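Local coordinates for uncharacterized protein Atu2129 (Agrobacterium tumefaciens, PDB 3DNH), which is of unknown function but carries a CREG-like beta-barrel domain of the FMN-binding split-barrel type and may bind a flavin or related cofactor, at residues 40-45 / 59-64; 47-52 / 79-84; 111-116 / 145-150. All coordinates share one frame; numbering follows the deposited sequence.

In the fold
From the N terminus, the chain runs from helix 28-38 into strand 41-47, turns and returns as strand 54-63; contact 1 (40-45 / 59-64) closes this beta hairpin at its open end. Contact 2 starts inside that hairpin, at its turn 47-52, and reaches forward to helix 78-85, so contacts 1 and 2 cross along the chain. Contact 3 (111-116 / 145-150) follows in series, pairing strand 106-115 with strand 144-157 around an excursion that contains helices 121-131 and 135-138. Contacts 1 and 3 share the closed six-stranded antiparallel barrel and meet through the salt bridge Glu64-Arg148. Helix 78-85 joins contacts 2 and 3 through Met83 and Glu84.

Contact 1 (40-45 / 59-64); sequences RTAALA and TNIGIE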
ATOM      1  N   ARG A  40      -4.916  -4.940   6.716  1.00 39.77           N
ATOM      2  CA  ARG A  40      -4.383  -6.188   6.110  1.00 41.34           C
ATOM      3  C   ARG A  40      -3.073  -5.976   5.355  1.00 42.43           C
ATOM      4  O   ARG A  40      -2.116  -6.713   5.540  1.00 42.17           O
ATOM      5  CB  ARG A  40      -5.381  -6.878   5.146  1.00 41.21           C
ATOM      6  CG  ARG A  40      -6.321  -7.924   5.810  1.00 42.35           C
ATOM      7  CD  ARG A  40      -7.196  -8.739   4.714  1.00 44.16           C
ATOM      8  NE  ARG A  40      -7.654 -10.029   5.239  1.00 48.27           N
ATOM      9  CZ  ARG A  40      -8.867 -10.251   5.724  1.00 48.91           C
ATOM     10  NH1 ARG A  40      -9.193 -11.458   6.178  1.00 48.62           N
ATOM     11  NH2 ARG A  40      -9.786  -9.281   5.712  1.00 51.54           N
ATOM     12  N   THR A  41      -3.042  -4.973   4.486  1.00 43.04           N
ATOM     13  CA  THR A  41      -1.897  -4.771   3.621  1.00 43.56           C
ATOM     14  C   THR A  41      -1.006  -3.661   4.156  1.00 43.75           C
ATOM     15  O   THR A  41      -1.493  -2.666   4.694  1.00 43.67           O
ATOM     16  CB  THR A  41      -2.321  -4.490   2.172  1.00 43.91           C
ATOM     17  OG1 THR A  41      -3.191  -5.542   1.732  1.00 45.50           O
ATOM     18  CG2 THR A  41      -1.103  -4.474   1.242  1.00 44.70           C
ATOM     19  N   ALA A  42       0.301  -3.901   4.056  1.00 41.52           N
ATOM     20  CA  ALA A  42       1.336  -3.000   4.502  1.00 40.98           C
ATOM     21  C   ALA A  42       2.379  -2.779   3.394  1.00 40.63           C
ATOM     22  O   ALA A  42       2.728  -3.701   2.687  1.00 40.12           O
ATOM     23  CB  ALA A  42       2.030  -3.600   5.715  1.00 41.19           C
ATOM     24  N   ALA A  43       2.827  -1.541   3.246  1.00 39.80           N
ATOM     25  CA  ALA A  43       4.037  -1.237   2.537  1.00 38.78           C
ATOM     26  C   ALA A  43       5.200  -1.632   3.451  1.00 39.25           C
ATOM     27  O   ALA A  43       5.154  -1.451   4.666  1.00 38.98           O
ATOM     28  CB  ALA A  43       4.069   0.258   2.230  1.00 39.12           C
ATOM     29  N   LEU A  44       6.242  -2.220   2.867  1.00 38.68           N
ATOM     30  CA  LEU A  44       7.397  -2.684   3.609  1.00 39.79           C
ATOM     31  C   LEU A  44       8.588  -2.136   2.849  1.00 39.98           C
ATOM     32  O   LEU A  44       8.720  -2.393   1.626  1.00 38.61           O
ATOM     33  CB  LEU A  44       7.494  -4.218   3.510  1.00 40.02           C
ATOM     34  CG  LEU A  44       8.296  -5.061   4.518  1.00 43.63           C
ATOM     35  CD1 LEU A  44       8.951  -6.302   3.857  1.00 42.40           C
ATOM     36  CD2 LEU A  44       9.279  -4.305   5.417  1.00 39.93           C
ATOM     37  N   ALA A  45       9.445  -1.431   3.573  1.00 38.14           N
ATOM     38  CA  ALA A  45      10.689  -0.925   3.046  1.00 38.67           C
ATOM     39  C   ALA A  45      11.883  -1.574   3.740  1.00 39.37           C
ATOM     40  O   ALA A  45      11.914  -1.767   4.968  1.00 40.23           O
ATOM     41  CB  ALA A  45      10.751   0.611   3.163  1.00 38.06           C
ATOM     42  N   THR A  59       3.025  -6.399   1.506  1.00 38.00           N
ATOM     43  CA  THR A  59       2.900  -7.681   2.214  1.00 39.69           C
ATOM     44  C   THR A  59       1.660  -7.687   3.116  1.00 40.17           C
ATOM     45  O   THR A  59       1.028  -6.646   3.282  1.00 39.47           O
ATOM     46  CB  THR A  59       4.211  -8.018   2.998  1.00 39.51           C
ATOM     47  OG1 THR A  59       4.268  -9.422   3.277  1.00 42.44           O
ATOM     48  CG2 THR A  59       4.394  -7.161   4.287  1.00 37.64           C
ATOM     49  N   ASN A  60       1.320  -8.860   3.654  1.00 39.45           N
ATOM     50  CA  ASN A  60       0.172  -9.010   4.535  1.00 40.47           C
ATOM     51  C   ASN A  60       0.648  -8.913   5.989  1.00 39.86           C
ATOM     52  O   ASN A  60       1.709  -9.432   6.343  1.00 39.32           O
ATOM     53  CB  ASN A  60      -0.460 -10.393   4.341  1.00 39.87           C
ATOM     54  CG  ASN A  60      -0.871 -10.688   2.900  1.00 42.71           C
ATOM     55  OD1 ASN A  60      -1.467  -9.851   2.201  1.00 43.20           O
ATOM     56  ND2 ASN A  60      -0.653 -11.945   2.480  1.00 41.63           N
ATOM     57  N   ILE A  61      -0.182  -8.356   6.846  1.00 40.97           N
ATOM     58  CA  ILE A  61       0.149  -8.123   8.268  1.00 41.64           C
ATOM     59  C   ILE A  61      -0.635  -9.037   9.208  1.00 42.78           C
ATOM     60  O   ILE A  61      -1.912  -9.065   9.182  1.00 41.24           O
ATOM     61  CB  ILE A  61      -0.167  -6.624   8.615  1.00 41.35           C
ATOM     62  CG1 ILE A  61       0.891  -5.716   7.966  1.00 42.44           C
ATOM     63  CG2 ILE A  61      -0.164  -6.361  10.129  1.00 44.65           C
ATOM     64  CD1 ILE A  61       2.347  -5.983   8.445  1.00 39.10           C
ATOM     65  N   GLY A  62       0.112  -9.796  10.023  1.00 43.54           N
ATOM     66  CA  GLY A  62      -0.488 -10.475  11.190  1.00 43.52           C
ATOM     67  C   GLY A  62      -0.292  -9.618  12.455  1.00 43.16           C
ATOM     68  O   GLY A  62       0.562  -8.750  12.482  1.00 41.80           O
ATOM     69  N   ILE A  63      -1.112  -9.823  13.484  1.00 42.96           N
ATOM     70  CA  ILE A  63      -0.920  -9.093  14.745  1.00 44.08           C
ATOM     71  C   ILE A  63      -0.923 -10.099  15.896  1.00 43.86           C
ATOM     72  O   ILE A  63      -1.803 -10.964  15.961  1.00 45.44           O
ATOM     73  CB  ILE A  63      -1.994  -7.980  15.014  1.00 45.00           C
ATOM     74  CG1 ILE A  63      -2.115  -6.981  13.880  1.00 47.28           C
ATOM     75  CG2 ILE A  63      -1.549  -7.094  16.134  1.00 44.58           C
ATOM     76  CD1 ILE A  63      -0.997  -5.873  13.887  1.00 51.63           C
ATOM     77  N   GLU A  64       0.035  -9.978  16.812  1.00 41.87           N
ATOM     78  CA  GLU A  64       0.061 -10.821  17.994  1.00 41.07           C
ATOM     79  C   GLU A  64      -0.781 -10.183  19.143  1.00 41.15           C
ATOM     80  O   GLU A  64      -1.081  -8.985  19.085  1.00 41.34           O
ATOM     81  CB  GLU A  64       1.520 -11.081  18.394  1.00 39.56           C
ATOM     82  CG  GLU A  64       2.371 -11.550  17.175  1.00 39.44           C
ATOM     83  CD  GLU A  64       3.814 -11.889  17.551  1.00 42.98           C
ATOM     84  OE1 GLU A  64       4.335 -12.897  17.016  1.00 43.58           O
ATOM     85  OE2 GLU A  64       4.401 -11.149  18.388  1.00 39.51           O
TER
HETATM   86  O   HOH W   1      -3.423  -8.216   2.287  1.00 36.59           O
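Ala42 and Thr59 face each other as an antiparallel hydrogen-bonded pair: Ala42 N donates to Thr59 O at 2.9 Å and Thr59 N to Ala42 O at 3.0 Å. One step outward, Ile61 N reaches Arg40 O at 2.9 Å with an N-H...O angle of 146°, and Asn60 CA adds a CA-H...O contact to the same oxygen.

The side-chain contact is compact. Ala42 CB presses against Ile61 CG1 at 3.3 Å, tighter than usual for two carbons, with CD1 of the same isoleucine close behind at 3.6 Å. With Ile61 CG1 anti to the carbonyl carbon (chi1 -73°), this branch is the one that meets the alanine methyl. The segments belong to a beta hairpin, strands 41-47 and 54-63, in the closed six-stranded antiparallel barrel, consistent with the split-barrel fold of the FMN-binding clan.

Thr41 and Asn60, the adjacent non-hydrogen-bonded pair, project to the other face of the sheet. A water bridges them, 2.7 Å from Thr41 OG1 and donating to Asn60 OD1 at 2.6 Å. Asn60 is fixed further by the second subunit, where Asp100 accepts from ND2 and the backbone N of Ala101 donates to OD1. Just before the strand begins, Arg40 NH1 donates to the carbonyls of Ser228 and Arg131.

Contact 2 (47-52 / 79-84); sequences LDPVSG and HARNME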
ATOM      1  N   LEU A  47      16.457  -2.140   3.033  1.00 38.88           N
ATOM      2  CA  LEU A  47      17.624  -1.430   2.484  1.00 38.18           C
ATOM      3  C   LEU A  47      18.478  -2.323   1.593  1.00 38.60           C
ATOM      4  O   LEU A  47      18.810  -3.459   1.956  1.00 39.08           O
ATOM      5  CB  LEU A  47      18.496  -0.819   3.602  1.00 38.20           C
ATOM      6  CG  LEU A  47      17.936   0.264   4.551  1.00 38.94           C
ATOM      7  CD1 LEU A  47      18.941   0.532   5.696  1.00 35.37           C
ATOM      8  CD2 LEU A  47      17.613   1.582   3.817  1.00 34.51           C
ATOM      9  N   ASP A  48      18.857  -1.798   0.434  1.00 38.81           N
ATOM     10  CA  ASP A  48      19.742  -2.519  -0.437  1.00 38.11           C
ATOM     11  C   ASP A  48      21.165  -2.511   0.133  1.00 38.82           C
ATOM     12  O   ASP A  48      21.696  -1.454   0.491  1.00 39.17           O
ATOM     13  CB  ASP A  48      19.693  -1.985  -1.847  1.00 37.52           C
ATOM     14  CG  ASP A  48      20.418  -2.885  -2.820  1.00 38.27           C
ATOM     15  OD1 ASP A  48      21.672  -2.829  -2.869  1.00 39.29           O
ATOM     16  OD2 ASP A  48      19.737  -3.670  -3.518  1.00 39.12           O
ATOM     17  N   PRO A  49      21.778  -3.706   0.249  1.00 39.51           N
ATOM     18  CA  PRO A  49      23.124  -3.818   0.845  1.00 39.59           C
ATOM     19  C   PRO A  49      24.282  -3.147   0.105  1.00 39.85           C
ATOM     20  O   PRO A  49      25.317  -2.890   0.726  1.00 41.11           O
ATOM     21  CB  PRO A  49      23.350  -5.321   0.943  1.00 39.48           C
ATOM     22  CG  PRO A  49      22.393  -5.941   0.037  1.00 39.84           C
ATOM     23  CD  PRO A  49      21.218  -5.021  -0.105  1.00 39.29           C
ATOM     24  N   VAL A  50      24.159  -2.920  -1.205  1.00 39.58           N
ATOM     25  CA  VAL A  50      25.259  -2.350  -2.000  1.00 38.34           C
ATOM     26  C   VAL A  50      24.964  -0.891  -2.343  1.00 37.75           C
ATOM     27  O   VAL A  50      25.802  -0.009  -2.152  1.00 36.21           O
ATOM     28  CB  VAL A  50      25.530  -3.155  -3.338  1.00 38.53           C
ATOM     29  CG1 VAL A  50      26.659  -2.529  -4.165  1.00 38.22           C
ATOM     30  CG2 VAL A  50      25.851  -4.627  -3.062  1.00 38.99           C
ATOM     31  N   SER A  51      23.754  -0.646  -2.840  1.00 37.22           N
ATOM     32  CA  SER A  51      23.419   0.654  -3.413  1.00 37.08           C
ATOM     33  C   SER A  51      23.010   1.655  -2.347  1.00 37.18           C
ATOM     34  O   SER A  51      23.184   2.845  -2.518  1.00 37.79           O
ATOM     35  CB  SER A  51      22.333   0.513  -4.477  1.00 37.19           C
ATOM     36  OG  SER A  51      21.118   0.048  -3.895  1.00 35.06           O
ATOM     37  N   GLY A  52      22.448   1.163  -1.255  1.00 38.39           N
ATOM     38  CA  GLY A  52      22.033   2.017  -0.145  1.00 38.15           C
ATOM     39  C   GLY A  52      20.660   2.611  -0.391  1.00 36.98           C
ATOM     40  O   GLY A  52      20.088   3.231   0.503  1.00 37.41           O
ATOM     41  N   HIS A  79      13.594  -8.512  -0.765  1.00 39.75           N
ATOM     42  CA  HIS A  79      13.421  -7.940   0.573  1.00 39.95           C
ATOM     43  C   HIS A  79      13.921  -8.905   1.659  1.00 39.38           C
ATOM     44  O   HIS A  79      14.594  -8.478   2.576  1.00 40.18           O
ATOM     45  CB  HIS A  79      11.991  -7.449   0.850  1.00 39.44           C
ATOM     46  CG  HIS A  79      10.928  -8.439   0.495  1.00 39.43           C
ATOM     47  ND1 HIS A  79      10.708  -8.868  -0.800  1.00 40.59           N
ATOM     48  CD2 HIS A  79       9.995  -9.053   1.258  1.00 41.59           C
ATOM     49  CE1 HIS A  79       9.697  -9.721  -0.813  1.00 38.83           C
ATOM     50  NE2 HIS A  79       9.247  -9.854   0.424  1.00 39.75           N
ATOM     51  N   ALA A  80      13.603 -10.199   1.544  1.00 39.56           N
ATOM     52  CA  ALA A  80      14.166 -11.219   2.455  1.00 38.93           C
ATOM     53  C   ALA A  80      15.681 -11.106   2.535  1.00 38.55           C
ATOM     54  O   ALA A  80      16.238 -11.026   3.649  1.00 39.14           O
ATOM     55  CB  ALA A  80      13.769 -12.624   2.035  1.00 38.80           C
ATOM     56  N   ARG A  81      16.339 -11.097   1.357  1.00 37.66           N
ATOM     57  CA  ARG A  81      17.772 -10.908   1.248  1.00 37.31           C
ATOM     58  C   ARG A  81      18.198  -9.644   1.977  1.00 37.34           C
ATOM     59  O   ARG A  81      19.146  -9.685   2.783  1.00 36.32           O
ATOM     60  CB  ARG A  81      18.212 -10.825  -0.232  1.00 36.74           C
ATOM     61  CG  ARG A  81      19.751 -10.990  -0.537  1.00 37.11           C
ATOM     62  CD  ARG A  81      20.574  -9.678  -0.437  1.00 38.08           C
ATOM     63  NE  ARG A  81      19.880  -8.544  -1.082  1.00 40.43           N
ATOM     64  CZ  ARG A  81      19.893  -8.292  -2.381  1.00 38.21           C
ATOM     65  NH1 ARG A  81      20.588  -9.075  -3.214  1.00 37.01           N
ATOM     66  NH2 ARG A  81      19.219  -7.250  -2.856  1.00 38.84           N
ATOM     67  N   ASN A  82      17.537  -8.524   1.665  1.00 37.06           N
ATOM     68  CA  ASN A  82      17.936  -7.224   2.232  1.00 38.46           C
ATOM     69  C   ASN A  82      17.913  -7.292   3.748  1.00 39.46           C
ATOM     70  O   ASN A  82      18.892  -6.904   4.414  1.00 39.42           O
ATOM     71  CB  ASN A  82      17.055  -6.071   1.723  1.00 38.83           C
ATOM     72  CG  ASN A  82      17.285  -5.754   0.259  1.00 37.97           C
ATOM     73  OD1 ASN A  82      18.281  -6.171  -0.312  1.00 38.02           O
ATOM     74  ND2 ASN A  82      16.341  -5.034  -0.368  1.00 33.92           N
HETATM   75  N   MSE A  83      16.818  -7.839   4.277  1.00 40.14           N
HETATM   76  CA  MSE A  83      16.640  -8.032   5.709  1.00 42.73           C
HETATM   77  C   MSE A  83      17.680  -8.960   6.374  1.00 43.11           C
HETATM   78  O   MSE A  83      18.039  -8.734   7.519  1.00 42.53           O
HETATM   79  CB  MSE A  83      15.211  -8.500   6.006  1.00 42.61           C
HETATM   80  CG  MSE A  83      14.170  -7.397   5.808  1.00 43.80           C
HETATM   81 SE   MSE A  83      12.352  -7.903   6.334  0.90 48.49          SE
HETATM   82  CE  MSE A  83      11.901  -9.163   4.859  1.00 41.87           C
ATOM     83  N   GLU A  84      18.180  -9.972   5.653  1.00 44.27           N
ATOM     84  CA  GLU A  84      19.351 -10.754   6.129  1.00 45.85           C
ATOM     85  C   GLU A  84      20.546  -9.830   6.335  1.00 45.91           C
ATOM     86  O   GLU A  84      21.201  -9.867   7.369  1.00 46.79           O
ATOM     87  CB  GLU A  84      19.793 -11.847   5.136  1.00 45.53           C
ATOM     88  CG  GLU A  84      19.125 -13.212   5.241  1.00 48.85           C
ATOM     89  CD  GLU A  84      18.830 -13.676   6.686  1.00 54.63           C
ATOM     90  OE1 GLU A  84      19.612 -14.490   7.237  1.00 55.24           O
ATOM     91  OE2 GLU A  84      17.787 -13.241   7.261  1.00 57.39           O
TER
HETATM   92  O   HOH W   2      20.723  -4.329   3.442  1.00 41.25           O
HETATM   93  O   HOH W   3      17.169  -4.458  -3.181  1.00 35.73           O
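Asn82 meets the 47-52 turn with CB and its carboxamide. Its CB lies 3.2 Å from Leu47 O, while OD1 approaches Pro49 CD at 3.2 Å. CG stands anti to the carbonyl carbon (chi1 -70°), which sets Asn82 CG close to Leu47 O, 3.2 Å away. No direct hydrogen bond joins the two segments.

Arg81 is bent at chi2 and chi3 (-86° and -44°); the bends turn CD and NE back toward Asn82, whose carboxamide meets the guanidinium at its edge. Arg81 NE and NH2 both donate to Asn82 OD1, at 3.0 Å and 2.9 Å. The oxygen lies almost in the guanidinium plane, and both nitrogens approach from the same face of the amide. This side-on grip restrains the rotation of both groups. Pro49 CG lies over one face of the Arg81 guanidinium, 3.8 Å from Arg81 NE.

The salt bridge from Asp48 OD2 to Arg81 NH2 is long, 3.7 Å, and the two planar groups are steeply inclined. A water joins Asp48 to Asn82, donating to Asp48 OD2 and accepting from Asn82 ND2. Asp48 OD1 instead organises the turn as an Asx motif: the backbone nitrogens of Val50 and Ser51, each 3.0 Å away, reach it from opposite faces of the carboxylate.

Thr12 of the second subunit adds to the polar network, its OG1 bonding Asp48 OD1 and its O accepting from Arg81 NH2. The hairpin turn between strands 41-47 and 54-63 thus sits against helix 78-85, where Asn82 also packs on Thr46 and Tyr55 of those two strands.

Contact 3 (111-116 / 145-150); sequences GRADRI and RLYRLR
The guanidinium of Arg150 carries Arg112 CD over one face, offset toward the rim, and the carboxylate of Asp114 at its edge. NH2 donates to Asp114 OD1 and NE to OD2, each at 2.8 Å and each on a syn lone pair. The two planes are 15° apart, so the salt bridge is a nearly flat, side-on fork. Ile116 CG1 sits 3.7 Å above the centre of the Arg148 guanidinium, and Arg145 CD lies over one face of that of Arg115, with Leu146 O at its edge. The Tyr147 ring receives Arg115 CD obliquely, 3.6 Å from CE1.

The backbones form an antiparallel ladder between the face of Asp114 and Arg150 and that of Arg115 and Tyr147, its segment axes at 140°. Arg150 N donates to Arg112 O at 2.7 Å and Arg148 N to Asp114 O at 2.8 Å, with reciprocal bonds in both pairs; Ile116 N reaches Leu146 O at 2.9 Å.

Strand 144-157 lies between strands 106-115 and 69-74 in the barrel. Ala113 and Tyr147 pack on Met83 of helix 78-85, while Leu146 touches Val121 and Ala124 of helix 121-131. Arg148 NH2 is held by Glu64 and Glu120, and Glu84 of helix 78-85 pairs with Arg115 NH1.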
ATOM      1  N   GLY A 111      11.458   0.275  12.542  1.00 37.67           N
ATOM      2  CA  GLY A 111      12.192  -0.541  13.532  1.00 37.60           C
ATOM      3  C   GLY A 111      13.025  -1.646  12.925  1.00 38.67           C
ATOM      4  O   GLY A 111      13.614  -1.463  11.859  1.00 38.44           O
ATOM      5  N   ARG A 112      13.101  -2.789  13.613  1.00 39.40           N
ATOM      6  CA  ARG A 112      13.879  -3.939  13.115  1.00 39.19           C
ATOM      7  C   ARG A 112      13.015  -5.154  12.825  1.00 39.98           C
ATOM      8  O   ARG A 112      12.021  -5.394  13.500  1.00 40.59           O
ATOM      9  CB  ARG A 112      15.054  -4.282  14.043  1.00 38.94           C
ATOM     10  CG  ARG A 112      16.156  -3.233  14.005  1.00 37.80           C
ATOM     11  CD  ARG A 112      17.196  -3.398  15.096  1.00 38.81           C
ATOM     12  NE  ARG A 112      18.143  -2.290  14.971  1.00 40.29           N
ATOM     13  CZ  ARG A 112      19.159  -2.241  14.105  1.00 41.25           C
ATOM     14  NH1 ARG A 112      19.913  -1.147  14.053  1.00 40.86           N
ATOM     15  NH2 ARG A 112      19.432  -3.270  13.298  1.00 40.51           N
ATOM     16  N   ALA A 113      13.364  -5.864  11.748  1.00 39.87           N
ATOM     17  CA  ALA A 113      12.737  -7.121  11.391  1.00 39.24           C
ATOM     18  C   ALA A 113      13.465  -8.224  12.133  1.00 39.28           C
ATOM     19  O   ALA A 113      14.588  -8.612  11.736  1.00 39.27           O
ATOM     20  CB  ALA A 113      12.859  -7.342   9.909  1.00 40.42           C
ATOM     21  N   ASP A 114      12.836  -8.727  13.196  1.00 37.97           N
ATOM     22  CA  ASP A 114      13.366  -9.804  13.988  1.00 37.66           C
ATOM     23  C   ASP A 114      12.780 -11.112  13.465  1.00 39.07           C
ATOM     24  O   ASP A 114      11.562 -11.306  13.435  1.00 37.57           O
ATOM     25  CB  ASP A 114      12.952  -9.646  15.457  1.00 37.47           C
ATOM     26  CG  ASP A 114      13.726  -8.568  16.190  1.00 38.12           C
ATOM     27  OD1 ASP A 114      14.917  -8.358  15.890  1.00 34.00           O
ATOM     28  OD2 ASP A 114      13.153  -7.922  17.103  1.00 37.81           O
ATOM     29  N   ARG A 115      13.645 -12.041  13.125  1.00 39.45           N
ATOM     30  CA  ARG A 115      13.190 -13.354  12.730  1.00 40.59           C
ATOM     31  C   ARG A 115      12.522 -14.110  13.897  1.00 40.91           C
ATOM     32  O   ARG A 115      13.076 -14.216  15.000  1.00 40.36           O
ATOM     33  CB  ARG A 115      14.377 -14.111  12.155  1.00 42.56           C
ATOM     34  CG  ARG A 115      13.968 -15.180  11.217  1.00 46.63           C
ATOM     35  CD  ARG A 115      13.888 -14.723   9.771  1.00 48.90           C
ATOM     36  NE  ARG A 115      14.069 -15.959   9.037  1.00 53.60           N
ATOM     37  CZ  ARG A 115      15.237 -16.400   8.588  1.00 53.42           C
ATOM     38  NH1 ARG A 115      16.326 -15.663   8.716  1.00 55.23           N
ATOM     39  NH2 ARG A 115      15.303 -17.572   7.984  1.00 54.54           N
ATOM     40  N   ILE A 116      11.297 -14.578  13.667  1.00 40.30           N
ATOM     41  CA  ILE A 116      10.604 -15.392  14.642  1.00 40.96           C
ATOM     42  C   ILE A 116      11.297 -16.773  14.732  1.00 41.58           C
ATOM     43  O   ILE A 116      11.472 -17.436  13.707  1.00 42.47           O
ATOM     44  CB  ILE A 116       9.108 -15.507  14.287  1.00 40.38           C
ATOM     45  CG1 ILE A 116       8.411 -14.136  14.485  1.00 41.25           C
ATOM     46  CG2 ILE A 116       8.414 -16.588  15.127  1.00 39.00           C
ATOM     47  CD1 ILE A 116       6.942 -14.117  14.144  1.00 40.00           C
ATOM     48  N   ARG A 145       9.835 -17.576   5.312  1.00 42.84           N
ATOM     49  CA  ARG A 145      10.496 -16.855   6.432  1.00 41.55           C
ATOM     50  C   ARG A 145       9.498 -15.989   7.204  1.00 41.15           C
ATOM     51  O   ARG A 145       8.663 -15.320   6.617  1.00 39.56           O
ATOM     52  CB  ARG A 145      11.651 -15.987   5.941  1.00 41.33           C
ATOM     53  CG  ARG A 145      12.828 -16.794   5.407  1.00 42.76           C
ATOM     54  CD  ARG A 145      14.089 -15.989   5.301  1.00 41.74           C
ATOM     55  NE  ARG A 145      15.092 -16.789   4.606  1.00 43.71           N
ATOM     56  CZ  ARG A 145      16.174 -16.293   4.017  1.00 44.78           C
ATOM     57  NH1 ARG A 145      16.420 -14.988   4.055  1.00 44.95           N
ATOM     58  NH2 ARG A 145      17.011 -17.108   3.391  1.00 44.32           N
ATOM     59  N   LEU A 146       9.622 -15.993   8.518  1.00 40.42           N
ATOM     60  CA  LEU A 146       8.655 -15.356   9.397  1.00 40.95           C
ATOM     61  C   LEU A 146       9.351 -14.287  10.258  1.00 40.06           C
ATOM     62  O   LEU A 146      10.367 -14.566  10.884  1.00 38.91           O
ATOM     63  CB  LEU A 146       8.113 -16.447  10.281  1.00 42.20           C
ATOM     64  CG  LEU A 146       6.695 -16.437  10.800  1.00 46.50           C
ATOM     65  CD1 LEU A 146       5.810 -15.394  10.128  1.00 49.12           C
ATOM     66  CD2 LEU A 146       6.188 -17.874  10.595  1.00 48.62           C
ATOM     67  N   TYR A 147       8.795 -13.081  10.312  1.00 39.79           N
ATOM     68  CA  TYR A 147       9.463 -11.955  11.017  1.00 40.16           C
ATOM     69  C   TYR A 147       8.481 -11.205  11.884  1.00 40.01           C
ATOM     70  O   TYR A 147       7.359 -11.078  11.504  1.00 39.76           O
ATOM     71  CB  TYR A 147       9.939 -10.934  10.009  1.00 39.53           C
ATOM     72  CG  TYR A 147      10.792 -11.453   8.893  1.00 40.63           C
ATOM     73  CD1 TYR A 147      12.184 -11.322   8.933  1.00 39.84           C
ATOM     74  CD2 TYR A 147      10.201 -11.989   7.749  1.00 40.60           C
ATOM     75  CE1 TYR A 147      12.979 -11.762   7.864  1.00 40.06           C
ATOM     76  CE2 TYR A 147      10.952 -12.436   6.729  1.00 39.43           C
ATOM     77  CZ  TYR A 147      12.341 -12.319   6.776  1.00 39.67           C
ATOM     78  OH  TYR A 147      13.046 -12.760   5.712  1.00 42.40           O
ATOM     79  N   ARG A 148       8.905 -10.653  13.022  1.00 39.59           N
ATOM     80  CA  ARG A 148       8.049  -9.644  13.655  1.00 39.78           C
ATOM     81  C   ARG A 148       8.753  -8.293  13.701  1.00 39.11           C
ATOM     82  O   ARG A 148      10.002  -8.203  13.716  1.00 39.10           O
ATOM     83  CB  ARG A 148       7.473 -10.103  15.031  1.00 40.31           C
ATOM     84  CG  ARG A 148       8.515 -10.458  16.024  1.00 39.82           C
ATOM     85  CD  ARG A 148       7.959 -10.666  17.449  1.00 38.92           C
ATOM     86  NE  ARG A 148       7.163 -11.870  17.594  1.00 37.29           N
ATOM     87  CZ  ARG A 148       7.641 -13.068  17.951  1.00 39.59           C
ATOM     88  NH1 ARG A 148       8.936 -13.268  18.190  1.00 36.29           N
ATOM     89  NH2 ARG A 148       6.815 -14.092  18.045  1.00 38.02           N
ATOM     90  N   LEU A 149       7.941  -7.249  13.653  1.00 38.46           N
ATOM     91  CA  LEU A 149       8.447  -5.901  13.699  1.00 39.22           C
ATOM     92  C   LEU A 149       8.786  -5.576  15.141  1.00 39.28           C
ATOM     93  O   LEU A 149       7.935  -5.715  16.030  1.00 40.23           O
ATOM     94  CB  LEU A 149       7.414  -4.905  13.132  1.00 38.32           C
ATOM     95  CG  LEU A 149       7.822  -3.432  13.253  1.00 40.43           C
ATOM     96  CD1 LEU A 149       9.109  -3.111  12.510  1.00 40.13           C
ATOM     97  CD2 LEU A 149       6.673  -2.552  12.775  1.00 39.88           C
ATOM     98  N   ARG A 150      10.035  -5.171  15.367  1.00 38.60           N
ATOM     99  CA  ARG A 150      10.402  -4.532  16.611  1.00 38.77           C
ATOM    100  C   ARG A 150      10.272  -3.031  16.390  1.00 38.33           C
ATOM    101  O   ARG A 150      11.130  -2.433  15.760  1.00 38.32           O
ATOM    102  CB  ARG A 150      11.848  -4.861  16.972  1.00 38.13           C
ATOM    103  CG  ARG A 150      12.158  -4.589  18.420  1.00 37.78           C
ATOM    104  CD  ARG A 150      13.638  -4.629  18.765  1.00 38.22           C
ATOM    105  NE  ARG A 150      14.443  -5.554  17.962  1.00 37.75           N
ATOM    106  CZ  ARG A 150      15.770  -5.501  17.875  1.00 37.04           C
ATOM    107  NH1 ARG A 150      16.439  -4.578  18.538  1.00 39.09           N
ATOM    108  NH2 ARG A 150      16.446  -6.366  17.129  1.00 37.72           N
TER